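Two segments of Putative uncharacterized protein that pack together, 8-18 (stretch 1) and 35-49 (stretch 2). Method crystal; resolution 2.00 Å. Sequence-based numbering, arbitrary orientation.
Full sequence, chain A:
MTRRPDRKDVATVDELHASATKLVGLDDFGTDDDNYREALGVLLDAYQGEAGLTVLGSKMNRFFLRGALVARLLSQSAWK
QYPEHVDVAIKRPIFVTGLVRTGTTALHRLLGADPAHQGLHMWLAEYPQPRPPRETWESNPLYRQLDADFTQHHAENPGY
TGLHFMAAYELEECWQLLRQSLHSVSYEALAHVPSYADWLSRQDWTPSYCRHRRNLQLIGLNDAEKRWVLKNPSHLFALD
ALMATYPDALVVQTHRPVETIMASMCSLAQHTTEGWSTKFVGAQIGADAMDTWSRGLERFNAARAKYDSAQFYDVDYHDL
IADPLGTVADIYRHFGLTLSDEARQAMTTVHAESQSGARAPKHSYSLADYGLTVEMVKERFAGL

Stretch 1, residues 8-18: KDVATVDELHA
Stretch 2 (35-49) NYREALGVLLDAYQG

Residues 8-12 form an irregular lead-in (Lys8 phi/psi -87/-3, Asp9 -71/149, Val10 -82/-70, Ala11 171/170, Thr12 -96/166) to a helix that starts at Val13 and runs beyond Ala18. Stretch 2 is helical from Tyr36 through Gly49 and beyond, with phi/psi near -64/-43 over most of its length; Asn35, at 56/37, precedes it. The helix axes approach to 11.2 Å, with 115° between their N-to-C directions. The CA atoms of Asp9 and Gln48 lie 6.2 Å apart and those of Val13 and Gly41 6.7 Å, so the chains run in opposing senses. Thr12 (chi1 p) caps the first helix, its OG1 accepting from Glu15 N at 3.0 Å, while Thr12 N donates to Glu15 OE1, also at 3.0 Å.

The contact buries 555 Å², summed over both sides, and its middle is aliphatic. Val13 (chi1 t) is a knob among Arg37, Leu40, Gly41 and Leu44; its branching puts CG2 3.6 Å from Leu44 CD1 and CG1 4.0 Å from Leu40 CD2. Gly41 presents only backbone here, its CA 4.4 Å from Val13 CG2. Leu16 (m, t) reaches both leucines, with CD1 4.0 Å from Leu40 CD1 and from Leu44 CD1. In the lead-in, Val10 (t) packs CG2 against Tyr47 CB at 4.0 Å, and Ala11 O lies 3.5 Å from Leu44 CD2. Gln48 (m, t, chi3 -53°) points toward stretch 1, long enough to lie along Asp9, Val10 and Ala11.

Polar groups converge at His17 (chi1 m, chi2 77°), whose two ring nitrogens serve two partners: ND1 donates to Val13 O at 2.8 Å, while NE2 meets Tyr36 OH at 2.8 Å and 164°, a hydrogen bond lying near both ring planes. The extended Arg37 (m, t, t, chi4 -65°) stacks its flat guanidinium on this imidazole, centres 4.4 Å apart and planes at 13°. A water accepts weakly from Arg37 NH1 (3.4 Å) and donates to Asp14 OD1 (2.6 Å), bridging the stretches.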

ATOM      1  N   LYS A   8     -12.625  13.987 -20.495  1.00 25.24           N
ATOM      2  CA  LYS A   8     -12.577  13.605 -19.088  1.00 23.37           C
ATOM      3  C   LYS A   8     -12.692  12.104 -18.851  1.00 23.58           C
ATOM      4  O   LYS A   8     -12.620  11.646 -17.713  1.00 22.76           O
ATOM      5  CB  LYS A   8     -13.663  14.346 -18.305  1.00 22.40           C
ATOM      6  CG  LYS A   8     -13.421  15.847 -18.214  1.00 22.05           C
ATOM      7  CD  LYS A   8     -14.441  16.533 -17.324  1.00 20.25           C
ATOM      8  CE  LYS A   8     -15.842  16.433 -17.901  1.00 21.33           C
ATOM      9  NZ  LYS A   8     -16.820  17.171 -17.057  1.00 18.92           N
ATOM     10  N   ASP A   9     -12.874  11.340 -19.923  1.00 22.10           N
ATOM     11  CA  ASP A   9     -12.962   9.889 -19.806  1.00 21.85           C
ATOM     12  C   ASP A   9     -11.578   9.355 -19.460  1.00 20.10           C
ATOM     13  O   ASP A   9     -10.568   9.936 -19.859  1.00 20.02           O
ATOM     14  CB  ASP A   9     -13.427   9.271 -21.125  1.00 24.95           C
ATOM     15  CG  ASP A   9     -14.936   9.188 -21.233  1.00 27.39           C
ATOM     16  OD1 ASP A   9     -15.618  10.200 -20.973  1.00 29.54           O
ATOM     17  OD2 ASP A   9     -15.439   8.102 -21.588  1.00 31.29           O
ATOM     18  N   VAL A  10     -11.529   8.258 -18.711  1.00 17.20           N
ATOM     19  CA  VAL A  10     -10.252   7.665 -18.340  1.00 16.76           C
ATOM     20  C   VAL A  10      -9.756   6.802 -19.498  1.00 15.36           C
ATOM     21  O   VAL A  10      -8.791   7.162 -20.171  1.00 16.57           O
ATOM     22  CB  VAL A  10     -10.381   6.803 -17.063  1.00 14.40           C
ATOM     23  CG1 VAL A  10      -9.028   6.214 -16.691  1.00 14.52           C
ATOM     24  CG2 VAL A  10     -10.912   7.656 -15.916  1.00 14.88           C
ATOM     25  N   ALA A  11     -10.432   5.679 -19.730  1.00 14.23           N
ATOM     26  CA  ALA A  11     -10.086   4.754 -20.808  1.00 14.54           C
ATOM     27  C   ALA A  11     -10.908   3.477 -20.676  1.00 14.97           C
ATOM     28  O   ALA A  11     -11.581   3.269 -19.669  1.00 14.67           O
ATOM     29  CB  ALA A  11      -8.597   4.415 -20.757  1.00 16.42           C
ATOM     30  N   THR A  12     -10.860   2.630 -21.699  1.00 13.37           N
ATOM     31  CA  THR A  12     -11.580   1.362 -21.668  1.00 13.37           C
ATOM     32  C   THR A  12     -10.595   0.288 -21.218  1.00 12.58           C
ATOM     33  O   THR A  12      -9.387   0.521 -21.197  1.00 13.56           O
ATOM     34  CB  THR A  12     -12.116   0.971 -23.057  1.00 14.12           C
ATOM     35  OG1 THR A  12     -11.014   0.699 -23.934  1.00 16.16           O
ATOM     36  CG2 THR A  12     -12.953   2.095 -23.641  1.00 14.86           C
ATOM     37  N   VAL A  13     -11.109  -0.881 -20.854  1.00 13.60           N
ATOM     38  CA  VAL A  13     -10.251  -1.974 -20.419  1.00 12.63           C
ATOM     39  C   VAL A  13      -9.296  -2.384 -21.540  1.00 13.34           C
ATOM     40  O   VAL A  13      -8.106  -2.593 -21.298  1.00 12.02           O
ATOM     41  CB  VAL A  13     -11.084  -3.198 -19.983  1.00 13.10           C
ATOM     42  CG1 VAL A  13     -10.165  -4.352 -19.609  1.00 14.28           C
ATOM     43  CG2 VAL A  13     -11.965  -2.824 -18.797  1.00 14.91           C
ATOM     44  N   ASP A  14      -9.812  -2.488 -22.762  1.00 14.28           N
ATOM     45  CA  ASP A  14      -8.974  -2.862 -23.899  1.00 14.59           C
ATOM     46  C   ASP A  14      -7.894  -1.815 -24.145  1.00 13.42           C
ATOM     47  O   ASP A  14      -6.735  -2.153 -24.391  1.00 13.83           O
ATOM     48  CB  ASP A  14      -9.807  -3.025 -25.175  1.00 16.84           C
ATOM     49  CG  ASP A  14     -10.703  -4.247 -25.139  1.00 20.36           C
ATOM     50  OD1 ASP A  14     -10.311  -5.258 -24.521  1.00 21.10           O
ATOM     51  OD2 ASP A  14     -11.796  -4.203 -25.745  1.00 24.84           O
ATOM     52  N   GLU A  15      -8.274  -0.542 -24.081  1.00 12.79           N
ATOM     53  CA  GLU A  15      -7.320   0.540 -24.301  1.00 11.50           C
ATOM     54  C   GLU A  15      -6.185   0.509 -23.285  1.00 10.92           C
ATOM     55  O   GLU A  15      -5.030   0.730 -23.637  1.00 11.48           O
ATOM     56  CB  GLU A  15      -8.025   1.900 -24.246  1.00 14.29           C
ATOM     57  CG  GLU A  15      -9.021   2.122 -25.375  1.00 16.06           C
ATOM     58  CD  GLU A  15      -9.674   3.487 -25.311  1.00 19.35           C
ATOM     59  OE1 GLU A  15      -9.838   4.017 -24.192  1.00 18.31           O
ATOM     60  OE2 GLU A  15     -10.038   4.028 -26.378  1.00 20.54           O
ATOM     61  N   LEU A  16      -6.510   0.235 -22.026  1.00 11.63           N
ATOM     62  CA  LEU A  16      -5.488   0.180 -20.988  1.00 11.21           C
ATOM     63  C   LEU A  16      -4.504  -0.963 -21.231  1.00 10.41           C
ATOM     64  O   LEU A  16      -3.300  -0.788 -21.058  1.00  9.65           O
ATOM     65  CB  LEU A  16      -6.137   0.041 -19.610  1.00 11.25           C
ATOM     66  CG  LEU A  16      -6.827   1.314 -19.105  1.00 11.65           C
ATOM     67  CD1 LEU A  16      -7.582   1.015 -17.818  1.00 11.27           C
ATOM     68  CD2 LEU A  16      -5.792   2.405 -18.878  1.00 12.68           C
ATOM     69  N   HIS A  17      -5.010  -2.126 -21.631  1.00 10.22           N
ATOM     70  CA  HIS A  17      -4.133  -3.259 -21.911  1.00 10.00           C
ATOM     71  C   HIS A  17      -3.241  -2.910 -23.101  1.00 11.30           C
ATOM     72  O   HIS A  17      -2.038  -3.167 -23.083  1.00 10.56           O
ATOM     73  CB  HIS A  17      -4.946  -4.523 -22.226  1.00 11.33           C
ATOM     74  CG  HIS A  17      -5.486  -5.219 -21.013  1.00 10.22           C
ATOM     75  ND1 HIS A  17      -6.584  -4.761 -20.314  1.00 11.04           N
ATOM     76  CD2 HIS A  17      -5.070  -6.335 -20.368  1.00 10.65           C
ATOM     77  CE1 HIS A  17      -6.821  -5.566 -19.293  1.00 11.35           C
ATOM     78  NE2 HIS A  17      -5.917  -6.530 -19.303  1.00 10.72           N
ATOM     79  N   ALA A  18      -3.835  -2.320 -24.130  1.00 11.40           N
ATOM     80  CA  ALA A  18      -3.082  -1.935 -25.317  1.00 10.86           C
ATOM     81  C   ALA A  18      -1.991  -0.919 -24.986  1.00 11.16           C
ATOM     82  O   ALA A  18      -0.868  -1.025 -25.482  1.00 11.59           O
ATOM     83  CB  ALA A  18      -4.023  -1.375 -26.376  1.00 11.05           C
ATOM     84  N   ASN A  35      -8.914 -12.285 -10.507  1.00  9.79           N
ATOM     85  CA  ASN A  35     -10.104 -11.516 -10.859  1.00 10.14           C
ATOM     86  C   ASN A  35      -9.814 -10.037 -11.113  1.00  8.93           C
ATOM     87  O   ASN A  35     -10.627  -9.174 -10.791  1.00 10.33           O
ATOM     88  CB  ASN A  35     -11.145 -11.669  -9.743  1.00 11.27           C
ATOM     89  CG  ASN A  35     -12.556 -11.391 -10.213  1.00 10.84           C
ATOM     90  OD1 ASN A  35     -12.941 -11.788 -11.311  1.00 13.57           O
ATOM     91  ND2 ASN A  35     -13.345 -10.726  -9.373  1.00  9.74           N
ATOM     92  N   TYR A  36      -8.666  -9.747 -11.715  1.00  8.11           N
ATOM     93  CA  TYR A  36      -8.287  -8.365 -11.978  1.00  7.80           C
ATOM     94  C   TYR A  36      -9.131  -7.699 -13.062  1.00  8.03           C
ATOM     95  O   TYR A  36      -9.335  -6.485 -13.032  1.00  8.86           O
ATOM     96  CB  TYR A  36      -6.792  -8.287 -12.333  1.00  7.85           C
ATOM     97  CG  TYR A  36      -6.466  -8.442 -13.802  1.00  6.44           C
ATOM     98  CD1 TYR A  36      -6.334  -7.322 -14.624  1.00  8.19           C
ATOM     99  CD2 TYR A  36      -6.292  -9.705 -14.371  1.00  7.15           C
ATOM    100  CE1 TYR A  36      -6.039  -7.455 -15.976  1.00  8.94           C
ATOM    101  CE2 TYR A  36      -5.994  -9.848 -15.720  1.00  8.32           C
ATOM    102  CZ  TYR A  36      -5.871  -8.723 -16.516  1.00  8.44           C
ATOM    103  OH  TYR A  36      -5.592  -8.864 -17.858  1.00 11.02           O
ATOM    104  N   ARG A  37      -9.629  -8.480 -14.015  1.00  8.87           N
ATOM    105  CA  ARG A  37     -10.443  -7.908 -15.078  1.00 10.57           C
ATOM    106  C   ARG A  37     -11.755  -7.339 -14.549  1.00  9.18           C
ATOM    107  O   ARG A  37     -12.137  -6.224 -14.911  1.00 11.21           O
ATOM    108  CB  ARG A  37     -10.717  -8.949 -16.164  1.00 13.43           C
ATOM    109  CG  ARG A  37      -9.531  -9.189 -17.086  1.00 19.05           C
ATOM    110  CD  ARG A  37      -9.860 -10.217 -18.155  1.00 23.59           C
ATOM    111  NE  ARG A  37      -8.847 -10.267 -19.207  1.00 29.16           N
ATOM    112  CZ  ARG A  37      -8.590  -9.268 -20.048  1.00 30.81           C
ATOM    113  NH1 ARG A  37      -9.272  -8.134 -19.967  1.00 33.03           N
ATOM    114  NH2 ARG A  37      -7.653  -9.406 -20.977  1.00 33.37           N
ATOM    115  N   GLU A  38     -12.443  -8.094 -13.697  1.00  9.17           N
ATOM    116  CA  GLU A  38     -13.703  -7.612 -13.132  1.00  9.51           C
ATOM    117  C   GLU A  38     -13.419  -6.377 -12.286  1.00  9.24           C
ATOM    118  O   GLU A  38     -14.147  -5.386 -12.350  1.00  9.72           O
ATOM    119  CB  GLU A  38     -14.371  -8.671 -12.245  1.00  9.89           C
ATOM    120  CG  GLU A  38     -15.801  -8.283 -11.845  1.00 12.05           C
ATOM    121  CD  GLU A  38     -16.380  -9.123 -10.714  1.00 14.28           C
ATOM    122  OE1 GLU A  38     -15.911 -10.257 -10.498  1.00 15.25           O
ATOM    123  OE2 GLU A  38     -17.324  -8.649 -10.044  1.00 16.96           O
ATOM    124  N   ALA A  39     -12.357  -6.445 -11.490  1.00  7.58           N
ATOM    125  CA  ALA A  39     -11.984  -5.332 -10.628  1.00  7.76           C
ATOM    126  C   ALA A  39     -11.742  -4.067 -11.446  1.00  7.65           C
ATOM    127  O   ALA A  39     -12.235  -2.996 -11.101  1.00  7.22           O
ATOM    128  CB  ALA A  39     -10.735  -5.690  -9.824  1.00  6.57           C
ATOM    129  N   LEU A  40     -10.988  -4.194 -12.536  1.00  7.90           N
ATOM    130  CA  LEU A  40     -10.696  -3.045 -13.383  1.00  7.72           C
ATOM    131  C   LEU A  40     -11.975  -2.458 -13.977  1.00  8.29           C
ATOM    132  O   LEU A  40     -12.139  -1.240 -14.025  1.00  8.90           O
ATOM    133  CB  LEU A  40      -9.727  -3.450 -14.501  1.00  8.18           C
ATOM    134  CG  LEU A  40      -9.286  -2.339 -15.460  1.00  8.35           C
ATOM    135  CD1 LEU A  40      -8.704  -1.160 -14.683  1.00  8.88           C
ATOM    136  CD2 LEU A  40      -8.260  -2.904 -16.431  1.00 10.81           C
ATOM    137  N   GLY A  41     -12.881  -3.325 -14.418  1.00  8.54           N
ATOM    138  CA  GLY A  41     -14.131  -2.857 -14.992  1.00  8.66           C
ATOM    139  C   GLY A  41     -14.972  -2.091 -13.990  1.00  9.59           C
ATOM    140  O   GLY A  41     -15.529  -1.038 -14.304  1.00  9.45           O
ATOM    141  N   VAL A  42     -15.072  -2.623 -12.778  1.00  8.11           N
ATOM    142  CA  VAL A  42     -15.840  -1.972 -11.723  1.00  7.05           C
ATOM    143  C   VAL A  42     -15.204  -0.632 -11.360  1.00  7.58           C
ATOM    144  O   VAL A  42     -15.898   0.367 -11.166  1.00  7.93           O
ATOM    145  CB  VAL A  42     -15.913  -2.865 -10.467  1.00  6.53           C
ATOM    146  CG1 VAL A  42     -16.497  -2.085  -9.298  1.00  8.17           C
ATOM    147  CG2 VAL A  42     -16.766  -4.091 -10.756  1.00  8.23           C
ATOM    148  N   LEU A  43     -13.879  -0.608 -11.284  1.00  6.76           N
ATOM    149  CA  LEU A  43     -13.163   0.611 -10.947  1.00  6.82           C
ATOM    150  C   LEU A  43     -13.352   1.682 -12.027  1.00  7.81           C
ATOM    151  O   LEU A  43     -13.575   2.854 -11.712  1.00  7.84           O
ATOM    152  CB  LEU A  43     -11.675   0.298 -10.751  1.00  8.45           C
ATOM    153  CG  LEU A  43     -10.749   1.430 -10.299  1.00  7.70           C
ATOM    154  CD1 LEU A  43     -11.238   2.040  -8.995  1.00 10.65           C
ATOM    155  CD2 LEU A  43      -9.344   0.871 -10.130  1.00 10.15           C
ATOM    156  N   LEU A  44     -13.270   1.280 -13.295  1.00  7.92           N
ATOM    157  CA  LEU A  44     -13.449   2.217 -14.402  1.00  9.61           C
ATOM    158  C   LEU A  44     -14.862   2.780 -14.416  1.00  8.54           C
ATOM    159  O   LEU A  44     -15.059   3.973 -14.652  1.00  9.65           O
ATOM    160  CB  LEU A  44     -13.155   1.538 -15.743  1.00  9.71           C
ATOM    161  CG  LEU A  44     -11.673   1.344 -16.073  1.00 11.60           C
ATOM    162  CD1 LEU A  44     -11.533   0.482 -17.320  1.00 12.06           C
ATOM    163  CD2 LEU A  44     -11.017   2.702 -16.273  1.00 11.20           C
ATOM    164  N   ASP A  45     -15.851   1.925 -14.171  1.00  9.01           N
ATOM    165  CA  ASP A  45     -17.234   2.390 -14.148  1.00  8.96           C
ATOM    166  C   ASP A  45     -17.418   3.398 -13.019  1.00  8.56           C
ATOM    167  O   ASP A  45     -18.180   4.356 -13.145  1.00  9.16           O
ATOM    168  CB  ASP A  45     -18.208   1.221 -13.952  1.00  9.90           C
ATOM    169  CG  ASP A  45     -18.392   0.386 -15.209  1.00 11.85           C
ATOM    170  OD1 ASP A  45     -17.851   0.760 -16.274  1.00 14.12           O
ATOM    171  OD2 ASP A  45     -19.088  -0.648 -15.129  1.00 13.48           O
ATOM    172  N   ALA A  46     -16.714   3.186 -11.912  1.00  7.89           N
ATOM    173  CA  ALA A  46     -16.816   4.093 -10.778  1.00  7.28           C
ATOM    174  C   ALA A  46     -16.180   5.439 -11.113  1.00  8.97           C
ATOM    175  O   ALA A  46     -16.775   6.488 -10.881  1.00  7.96           O
ATOM    176  CB  ALA A  46     -16.145   3.481  -9.556  1.00  7.77           C
ATOM    177  N   TYR A  47     -14.971   5.414 -11.664  1.00  8.12           N
ATOM    178  CA  TYR A  47     -14.291   6.655 -12.018  1.00  8.38           C
ATOM    179  C   TYR A  47     -15.111   7.493 -12.982  1.00 10.21           C
ATOM    180  O   TYR A  47     -15.338   8.682 -12.763  1.00 11.01           O
ATOM    181  CB  TYR A  47     -12.937   6.375 -12.680  1.00  8.97           C
ATOM    182  CG  TYR A  47     -11.809   6.044 -11.733  1.00  7.86           C
ATOM    183  CD1 TYR A  47     -11.559   6.828 -10.609  1.00  8.34           C
ATOM    184  CD2 TYR A  47     -10.964   4.964 -11.982  1.00  8.79           C
ATOM    185  CE1 TYR A  47     -10.498   6.546  -9.752  1.00  7.80           C
ATOM    186  CE2 TYR A  47      -9.896   4.675 -11.134  1.00  9.64           C
ATOM    187  CZ  TYR A  47      -9.672   5.467 -10.021  1.00  8.67           C
ATOM    188  OH  TYR A  47      -8.640   5.176  -9.164  1.00  8.42           O
ATOM    189  N   GLN A  48     -15.563   6.855 -14.052  1.00 11.29           N
ATOM    190  CA  GLN A  48     -16.308   7.551 -15.085  1.00 12.19           C
ATOM    191  C   GLN A  48     -17.766   7.856 -14.754  1.00 12.48           C
ATOM    192  O   GLN A  48     -18.383   8.700 -15.401  1.00 14.68           O
ATOM    193  CB  GLN A  48     -16.177   6.756 -16.390  1.00 13.27           C
ATOM    194  CG  GLN A  48     -14.705   6.457 -16.712  1.00 17.27           C
ATOM    195  CD  GLN A  48     -14.490   5.685 -18.001  1.00 19.38           C
ATOM    196  OE1 GLN A  48     -15.077   4.624 -18.213  1.00 21.34           O
ATOM    197  NE2 GLN A  48     -13.626   6.211 -18.864  1.00 17.59           N
ATOM    198  N   GLY A  49     -18.307   7.206 -13.728  1.00 10.73           N
ATOM    199  CA  GLY A  49     -19.691   7.452 -13.371  1.00 10.37           C
ATOM    200  C   GLY A  49     -19.954   8.248 -12.103  1.00 10.94           C
ATOM    201  O   GLY A  49     -21.055   8.774 -11.928  1.00 13.75           O
TER
HETATM  202  O   HOH W   1      -8.753  -6.101 -22.596  1.00 25.80           O